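Local structure of TetR family transcriptional regulator (Rhodococcus erythropolis, 4ZA6) at residues A[158-162]-A[163-167]; A[96-99]-A[100-103]. The protein is a TetR-family transcriptional repressor, QsdR, that probably controls expression of the quorum-sensing signal lactonase gene qsdA by binding DNA through its N-terminal helices. All coordinates share one frame; numbering follows the deposited sequence.

Contact 1: A[158-162]-A[163-167]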
ATOM      1  N   LEU A 158       4.927   9.193   3.849  1.00 23.39           N
ATOM      2  CA  LEU A 158       3.866   8.549   4.629  1.00 22.65           C
ATOM      3  C   LEU A 158       4.444   7.857   5.859  1.00 28.42           C
ATOM      4  O   LEU A 158       3.897   7.983   6.959  1.00 28.41           O
ATOM      5  CB  LEU A 158       3.092   7.558   3.756  1.00 21.71           C
ATOM      6  CG  LEU A 158       2.004   6.727   4.433  1.00 26.28           C
ATOM      7  CD1 LEU A 158       1.003   7.604   5.215  1.00 26.11           C
ATOM      8  CD2 LEU A 158       1.311   5.835   3.426  1.00 27.58           C
ATOM      9  N   TYR A 159       5.561   7.147   5.680  1.00 27.25           N
ATOM     10  CA  TYR A 159       6.198   6.384   6.746  1.00 27.33           C
ATOM     11  C   TYR A 159       7.390   7.076   7.387  1.00 32.65           C
ATOM     12  O   TYR A 159       8.199   6.385   8.003  1.00 32.75           O
ATOM     13  CB  TYR A 159       6.576   4.972   6.226  1.00 27.79           C
ATOM     14  CG  TYR A 159       5.416   4.222   5.613  1.00 28.42           C
ATOM     15  CD1 TYR A 159       4.330   3.826   6.389  1.00 30.99           C
ATOM     16  CD2 TYR A 159       5.392   3.923   4.254  1.00 27.33           C
ATOM     17  CE1 TYR A 159       3.236   3.182   5.821  1.00 31.74           C
ATOM     18  CE2 TYR A 159       4.297   3.283   3.674  1.00 26.88           C
ATOM     19  CZ  TYR A 159       3.235   2.895   4.467  1.00 33.90           C
ATOM     20  OH  TYR A 159       2.158   2.257   3.908  1.00 33.95           O
ATOM     21  N   ALA A 160       7.479   8.432   7.292  1.00 29.12           N
ATOM     22  CA  ALA A 160       8.553   9.260   7.863  1.00 29.08           C
ATOM     23  C   ALA A 160       8.877   8.965   9.348  1.00 34.33           C
ATOM     24  O   ALA A 160      10.067   8.945   9.658  1.00 32.52           O
ATOM     25  CB  ALA A 160       8.268  10.735   7.655  1.00 29.70           C
ATOM     26  N   PRO A 161       7.905   8.642  10.264  1.00 32.66           N
ATOM     27  CA  PRO A 161       8.294   8.307  11.645  1.00 32.75           C
ATOM     28  C   PRO A 161       9.177   7.067  11.784  1.00 36.33           C
ATOM     29  O   PRO A 161       9.984   7.017  12.708  1.00 38.05           O
ATOM     30  CB  PRO A 161       6.965   8.152  12.372  1.00 35.03           C
ATOM     31  CG  PRO A 161       5.965   8.839  11.515  1.00 38.82           C
ATOM     32  CD  PRO A 161       6.433   8.602  10.126  1.00 34.20           C
ATOM     33  N   LEU A 162       9.092   6.110  10.839  1.00 30.19           N
ATOM     34  CA  LEU A 162       9.940   4.913  10.840  1.00 29.75           C
ATOM     35  C   LEU A 162      11.354   5.199  10.380  1.00 35.43           C
ATOM     36  O   LEU A 162      12.253   4.391  10.594  1.00 33.67           O
ATOM     37  CB  LEU A 162       9.320   3.815   9.969  1.00 28.60           C
ATOM     38  CG  LEU A 162       7.976   3.288  10.469  1.00 32.97           C
ATOM     39  CD1 LEU A 162       7.351   2.384   9.457  1.00 32.34           C
ATOM     40  CD2 LEU A 162       8.120   2.616  11.861  1.00 36.57           C
ATOM     41  N   LEU A 163      11.538   6.349   9.725  1.00 35.07           N
ATOM     42  CA  LEU A 163      12.805   6.774   9.157  1.00 34.63           C
ATOM     43  C   LEU A 163      13.464   7.854   9.982  1.00 41.79           C
ATOM     44  O   LEU A 163      14.409   8.490   9.519  1.00 42.98           O
ATOM     45  CB  LEU A 163      12.610   7.189   7.681  1.00 32.83           C
ATOM     46  CG  LEU A 163      11.830   6.195   6.777  1.00 35.24           C
ATOM     47  CD1 LEU A 163      11.532   6.788   5.422  1.00 33.62           C
ATOM     48  CD2 LEU A 163      12.570   4.876   6.606  1.00 38.41           C
ATOM     49  N   GLY A 164      12.980   8.038  11.210  1.00 39.41           N
ATOM     50  CA  GLY A 164      13.547   8.995  12.157  1.00 40.05           C
ATOM     51  C   GLY A 164      12.875  10.344  12.283  1.00 44.13           C
ATOM     52  O   GLY A 164      13.364  11.203  13.027  1.00 46.09           O
ATOM     53  N   ARG A 165      11.759  10.556  11.578  1.00 38.97           N
ATOM     54  CA  ARG A 165      11.052  11.834  11.649  1.00 38.16           C
ATOM     55  C   ARG A 165       9.920  11.865  12.662  1.00 43.45           C
ATOM     56  O   ARG A 165       9.645  10.859  13.317  1.00 41.50           O
ATOM     57  CB  ARG A 165      10.714  12.378  10.252  1.00 38.32           C
ATOM     58  CG  ARG A 165      11.999  12.823   9.525  1.00 48.24           C
ATOM     59  CD  ARG A 165      11.818  13.173   8.064  1.00 68.86           C
ATOM     60  NE  ARG A 165      12.039  12.052   7.138  1.00 84.58           N
ATOM     61  CZ  ARG A 165      12.278  12.194   5.838  1.00 98.26           C
ATOM     62  NH1 ARG A 165      12.351  13.405   5.296  1.00 88.96           N
ATOM     63  NH2 ARG A 165      12.440  11.126   5.068  1.00 80.35           N
ATOM     64  N   GLU A 166       9.330  13.034  12.868  1.00 43.94           N
ATOM     65  CA  GLU A 166       8.310  13.218  13.896  1.00 45.80           C
ATOM     66  C   GLU A 166       6.937  12.657  13.566  1.00 47.81           C
ATOM     67  O   GLU A 166       6.293  12.100  14.449  1.00 48.94           O
ATOM     68  CB  GLU A 166       8.223  14.702  14.310  1.00 48.50           C
ATOM     69  CG  GLU A 166       9.419  15.161  15.140  1.00 64.51           C
ATOM     70  CD  GLU A 166       9.412  16.618  15.563  1.00 92.84           C
ATOM     71  OE1 GLU A 166       9.529  17.500  14.679  1.00 87.82           O
ATOM     72  OE2 GLU A 166       9.338  16.876  16.786  1.00 89.32           O
ATOM     73  N   LYS A 167       6.481  12.812  12.310  1.00 41.06           N
ATOM     74  CA  LYS A 167       5.132  12.416  11.892  1.00 39.10           C
ATOM     75  C   LYS A 167       5.050  12.050  10.421  1.00 39.36           C
ATOM     76  O   LYS A 167       5.997  12.310   9.681  1.00 36.91           O
ATOM     77  CB  LYS A 167       4.143  13.568  12.181  1.00 42.28           C
ATOM     78  CG  LYS A 167       4.426  14.850  11.396  1.00 49.38           C
ATOM     79  CD  LYS A 167       3.143  15.603  11.064  1.00 59.26           C
ATOM     80  CE  LYS A 167       3.401  16.871  10.275  1.00 71.06           C
ATOM     81  NZ  LYS A 167       3.759  16.592   8.855  1.00 79.77           N
TER
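Two backbone N-H groups close on one carbonyl, that of Ala160: Leu163 N, 3.0 Å from Ala160 O, and Arg165 N, also 3.0 Å from Ala160 O. They arrive from opposite faces of the carbonyl plane, so the oxygen is clamped between them. The Leu163 bond follows that of Leu162 N to Tyr159 O, and the two wind a short 3-10 segment from Ala160 to Leu162; Pro161 suits it because no N-H is asked of it in this first turn. Gly164 then reverses the chain at a phi of 98°, where a side chain would run into Leu163 O. A CA-H...O contact, Pro161 CA to Arg165 O at 3.3 Å, adds a weaker tie.

Carbon groups pack on backbone and side chain alike. The methyl of buried Ala160 sits 3.4 Å from Lys167 O and 3.9 Å from Arg165 CB; being short, it lets the 165-167 backbone come this close. Pro161 lays CG against Lys167 C at 3.5 Å. Arg165 bends at chi3 (-92°), which brings NE back to 4.0 Å from Ala160 CB; NE is buried here without a partner, while NH1 makes a long, weak ion pair with Glu169.

Tyr159 and Leu162 send their side chains to Phe106 instead. The loop's shape therefore rests on backbone bonds and small side chains packed on backbone, its charged groups playing little part.

Contact 2: A[96-99]-A[100-103]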
ATOM      1  N   ARG A  96      -0.193   0.073  12.934  1.00 35.64           N
ATOM      2  CA  ARG A  96       0.478   0.659  14.097  1.00 36.95           C
ATOM      3  C   ARG A  96       1.080  -0.401  15.015  1.00 38.28           C
ATOM      4  O   ARG A  96       2.224  -0.250  15.434  1.00 36.62           O
ATOM      5  CB  ARG A  96      -0.484   1.588  14.869  1.00 42.87           C
ATOM      6  CG  ARG A  96       0.210   2.729  15.604  1.00 56.75           C
ATOM      7  CD  ARG A  96      -0.725   3.899  15.850  1.00 73.34           C
ATOM      8  NE  ARG A  96      -0.849   4.772  14.678  1.00 84.88           N
ATOM      9  CZ  ARG A  96      -0.081   5.833  14.438  1.00 97.46           C
ATOM     10  NH1 ARG A  96       0.885   6.167  15.285  1.00 87.06           N
ATOM     11  NH2 ARG A  96      -0.272   6.566  13.346  1.00 77.83           N
ATOM     12  N   ALA A  97       0.321  -1.481  15.302  1.00 36.12           N
ATOM     13  CA  ALA A  97       0.765  -2.601  16.133  1.00 37.08           C
ATOM     14  C   ALA A  97       1.913  -3.342  15.456  1.00 39.00           C
ATOM     15  O   ALA A  97       2.870  -3.715  16.124  1.00 38.16           O
ATOM     16  CB  ALA A  97      -0.400  -3.563  16.395  1.00 38.72           C
ATOM     17  N   LEU A  98       1.815  -3.539  14.123  1.00 35.31           N
ATOM     18  CA  LEU A  98       2.823  -4.224  13.317  1.00 34.58           C
ATOM     19  C   LEU A  98       4.107  -3.407  13.257  1.00 36.94           C
ATOM     20  O   LEU A  98       5.166  -3.955  13.535  1.00 36.19           O
ATOM     21  CB  LEU A  98       2.277  -4.512  11.901  1.00 33.85           C
ATOM     22  CG  LEU A  98       3.229  -5.234  10.939  1.00 39.25           C
ATOM     23  CD1 LEU A  98       3.162  -6.752  11.118  1.00 41.14           C
ATOM     24  CD2 LEU A  98       2.952  -4.840   9.495  1.00 39.57           C
ATOM     25  N   THR A  99       4.006  -2.098  12.965  1.00 35.55           N
ATOM     26  CA  THR A  99       5.163  -1.196  12.862  1.00 36.76           C
ATOM     27  C   THR A  99       5.917  -1.014  14.160  1.00 44.06           C
ATOM     28  O   THR A  99       7.125  -0.806  14.131  1.00 44.82           O
ATOM     29  CB  THR A  99       4.842   0.112  12.125  1.00 42.12           C
ATOM     30  OG1 THR A  99       3.878   0.873  12.859  1.00 39.13           O
ATOM     31  CG2 THR A  99       4.368  -0.125  10.707  1.00 36.49           C
ATOM     32  N   LYS A 100       5.211  -1.108  15.297  1.00 42.24           N
ATOM     33  CA  LYS A 100       5.807  -0.988  16.633  1.00 42.08           C
ATOM     34  C   LYS A 100       6.638  -2.213  16.956  1.00 42.96           C
ATOM     35  O   LYS A 100       7.724  -2.083  17.509  1.00 43.63           O
ATOM     36  CB  LYS A 100       4.731  -0.762  17.701  1.00 45.24           C
ATOM     37  CG  LYS A 100       4.354   0.697  17.867  1.00 61.44           C
ATOM     38  CD  LYS A 100       3.138   0.861  18.782  1.00 75.22           C
ATOM     39  CE  LYS A 100       2.679   2.300  18.882  1.00 84.66           C
ATOM     40  NZ  LYS A 100       1.531   2.454  19.814  1.00 90.94           N
ATOM     41  N   ARG A 101       6.149  -3.393  16.567  1.00 39.26           N
ATOM     42  CA  ARG A 101       6.827  -4.654  16.837  1.00 39.89           C
ATOM     43  C   ARG A 101       7.948  -4.996  15.848  1.00 41.84           C
ATOM     44  O   ARG A 101       8.973  -5.505  16.273  1.00 41.69           O
ATOM     45  CB  ARG A 101       5.779  -5.780  16.905  1.00 40.27           C
ATOM     46  CG  ARG A 101       6.279  -7.132  17.404  1.00 50.52           C
ATOM     47  CD  ARG A 101       5.203  -8.207  17.307  1.00 51.67           C
ATOM     48  NE  ARG A 101       4.583  -8.241  15.981  1.00 50.57           N
ATOM     49  CZ  ARG A 101       3.340  -7.847  15.721  1.00 52.02           C
ATOM     50  NH1 ARG A 101       2.553  -7.423  16.697  1.00 44.99           N
ATOM     51  NH2 ARG A 101       2.872  -7.895  14.490  1.00 32.40           N
ATOM     52  N   GLU A 102       7.740  -4.745  14.529  1.00 36.55           N
ATOM     53  CA  GLU A 102       8.673  -5.133  13.472  1.00 34.65           C
ATOM     54  C   GLU A 102       8.965  -3.974  12.526  1.00 36.64           C
ATOM     55  O   GLU A 102       8.648  -4.087  11.344  1.00 36.37           O
ATOM     56  CB  GLU A 102       8.063  -6.309  12.678  1.00 35.68           C
ATOM     57  CG  GLU A 102       7.671  -7.494  13.541  1.00 51.55           C
ATOM     58  CD  GLU A 102       7.196  -8.679  12.744  1.00 71.15           C
ATOM     59  OE1 GLU A 102       8.043  -9.321  12.081  1.00 72.84           O
ATOM     60  OE2 GLU A 102       5.977  -8.962  12.772  1.00 66.93           O
ATOM     61  N   PRO A 103       9.588  -2.865  12.975  1.00 33.33           N
ATOM     62  CA  PRO A 103       9.800  -1.739  12.057  1.00 32.43           C
ATOM     63  C   PRO A 103      10.682  -2.034  10.847  1.00 36.42           C
ATOM     64  O   PRO A 103      10.323  -1.624   9.747  1.00 35.53           O
ATOM     65  CB  PRO A 103      10.342  -0.642  12.972  1.00 34.02           C
ATOM     66  CG  PRO A 103      10.996  -1.398  14.099  1.00 38.84           C
ATOM     67  CD  PRO A 103      10.068  -2.532  14.336  1.00 35.02           C
TER
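Leu98 and Glu102 meet where helix 93-101 ends. Glu102 N gives a nearly linear bond (160°) to Leu98 O at 2.9 Å, and Arg101 N makes only weak bonds to Ala97 O and Leu98 O. Pro103 has no N-H to offer Thr99 O; its ring sets CB and CD each 3.4 Å from that oxygen. A proline suits this place because Glu102 has left helical backbone angles and is the N-cap residue of helix 103-111, whose first turn needs no proline N-H.

Beside Leu98, the Arg101 chain folds back through its chi3 of 50° and brings NH2 to 3.6 Å from Leu98 CD1, with Ala97 O over one face of the guanidinium. Glu102 OE2 lies at the edge of that group, in its plane, in a salt bridge with Arg101 NE at 3.6 Å, and the same carboxylate uses OE1 to bind Arg47.

On the outer side the base of Lys100 is still held close: its N bonds to Arg96 O at 3.1 Å, and its CG lies 3.4 Å from Arg96 O. Only the side-chain ends are looser. The extended Lys100 brings CE no nearer than 4.1 Å to Arg96 CG. Arg96 NH2 bonds Glu90 O, and Arg96 NH1 stands 5.9 Å from Lys100 NZ, a distance that probably softens the repulsion.

Inward, buried Leu98 packs on Leu51 and Leu55 of helix 47-69 and on Phe106 of helix 103-111, which Thr99 also touches; Arg101 rests on Pro23.

Both contacts lie at the surface, on the same side of the chain's centre and about 13 Å apart between centres, and each has a single buried residue. Contact 2 ends helix 93-101 and passes the chain directly into helix 103-111; contact 1 is a loop between helix 143-158 and helix 170-181. They meet through Leu162, whose CD1 is 4.1 Å from Thr99 CG2 and whose CD2 is 4.1 Å from Pro103 CB, and both use Phe106 as a shared apolar neighbour. Their chemistry follows their place: 158-167 is a backbone-held loop with no charge pair across it, whereas 96-103 is a helix end where helical bonds, weak at Arg101, are joined by charged groups.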